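Local structure of poly-gamma-glutamate hydrolase (Bacillus phage phiNIT1, 3A9L) at the interface of chains A and B. The protein is a zinc peptidase that hydrolyses the gamma-glutamyl linkage of bacterial poly-gamma-glutamate. Coordinates in Å, arbitrary orientation; residue numbers count along the deposited sequence, not the author numbering. Chains: chain A/B, Poly-gamma-glutamate hydrolase.

The interface of chains A and B. Residues chain A 19-20, 24-25; chain B 29-32.
A:Ile25 and B:Arg29 pair through their backbones as an antiparallel beta bridge between two copies of this zinc peptidase. Both residues lie in strand 23-29 of their own chain. A:Ile25 stands near its start and B:Arg29 at its end. The bridge brings the edges of the two strands together. The interface is two-fold symmetric, and the same bridge recurs with the chains exchanged. The structure alone does not establish that this dimer forms in solution.

Two hydrogen bonds make the bridge. The amide N of B:Arg29 donates to the carbonyl O of A:Ile25 at 2.7 Å. In return, the N of A:Ile25 donates to the O of B:Arg29 at 3.0 Å. Together with their twins they probably help set the register of the two strands.

A water joins the side-chain amides just beyond the bridge. ND2 of A:Asn24 lies 2.7 Å from water 1, with a nearly straight bond (164° at H). The same water is 2.7 Å from the amide oxygen OE1 of B:Gln30. The B:Gln30 chain is extended beyond CG (chi2 172°), which carries its amide out to the water. Nearer the backbone, CB of A:Asn24 packs against CB of B:Gln30 at 3.9 Å.

Van der Waals contact centres on A:Val19, in the loop before the strand. Its two methyls divide the work. CG1 sits against the ring of B:Pro32, 3.7 Å from CA, and also touches the B:Asn31 carbonyl carbon. CG2, anti to the backbone N, points to the carbonyl O of B:Arg29 and approaches CA of B:Gln30 at 4.0 Å. The extended B:Arg29 side chain runs alongside the valine, with NE 3.9 Å from CG2. The terminal guanidinium nitrogen NH2 lies near CG1, in van der Waals contact. CA of A:Gly20 lies against CA of B:Gln30.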
# COMPACT_ATOMS: atom_id res chain seq x y z
N VAL A 19 13.08 4.34 7.48
CA VAL A 19 12.04 4.18 6.48
C VAL A 19 11.81 5.51 5.75
O VAL A 19 11.91 6.59 6.35
CB VAL A 19 10.77 3.60 7.07
CG1 VAL A 19 10.16 4.55 8.08
CG2 VAL A 19 9.78 3.23 5.96
N GLY A 20 11.55 5.41 4.46
CA GLY A 20 11.36 6.59 3.62
C GLY A 20 12.66 7.31 3.26
O GLY A 20 12.63 8.32 2.55
N ASN A 24 11.07 1.91 1.40
CA ASN A 24 9.64 2.06 1.69
C ASN A 24 8.89 0.72 1.46
O ASN A 24 9.45 -0.21 0.88
CB ASN A 24 9.03 3.30 0.98
CG ASN A 24 8.75 3.11 -0.52
OD1 ASN A 24 8.58 2.01 -1.02
ND2 ASN A 24 8.65 4.21 -1.21
N ILE A 25 7.67 0.63 1.98
CA ILE A 25 6.81 -0.51 1.74
C ILE A 25 5.47 -0.04 1.15
O ILE A 25 4.85 0.94 1.63
CB ILE A 25 6.56 -1.33 3.03
CG1 ILE A 25 7.87 -1.52 3.84
CG2 ILE A 25 5.95 -2.71 2.67
CD1 ILE A 25 7.69 -2.26 5.17
N ARG B 29 4.21 2.79 3.50
CA ARG B 29 5.03 3.12 4.66
C ARG B 29 6.32 3.80 4.21
O ARG B 29 7.21 3.16 3.60
CB ARG B 29 5.37 1.87 5.47
CG ARG B 29 5.89 2.26 6.89
CD ARG B 29 6.59 1.12 7.58
NE ARG B 29 7.44 1.61 8.68
CZ ARG B 29 8.30 0.87 9.39
NH1 ARG B 29 8.44 -0.43 9.17
NH2 ARG B 29 9.02 1.44 10.36
N GLN B 30 6.40 5.10 4.49
CA GLN B 30 7.50 5.88 3.92
C GLN B 30 7.98 7.03 4.84
O GLN B 30 8.75 7.90 4.41
CB GLN B 30 7.13 6.37 2.53
CG GLN B 30 6.00 7.43 2.54
CD GLN B 30 5.72 8.09 1.22
OE1 GLN B 30 6.39 7.83 0.23
NE2 GLN B 30 4.69 8.96 1.19
N ASN B 31 7.53 7.04 6.09
CA ASN B 31 7.96 8.05 7.07
C ASN B 31 8.01 7.40 8.43
O ASN B 31 7.08 6.65 8.76
CB ASN B 31 6.99 9.26 7.10
CG ASN B 31 7.57 10.49 7.81
OD1 ASN B 31 7.53 10.63 9.04
ND2 ASN B 31 8.10 11.41 7.03
N PRO B 32 9.09 7.68 9.23
CA PRO B 32 9.18 7.08 10.57
C PRO B 32 8.44 7.83 11.71
O PRO B 32 8.39 7.33 12.83
CB PRO B 32 10.68 7.09 10.87
CG PRO B 32 11.29 8.04 9.88
CD PRO B 32 10.27 8.50 8.92
O HOH W 1 8.85 6.82 -0.39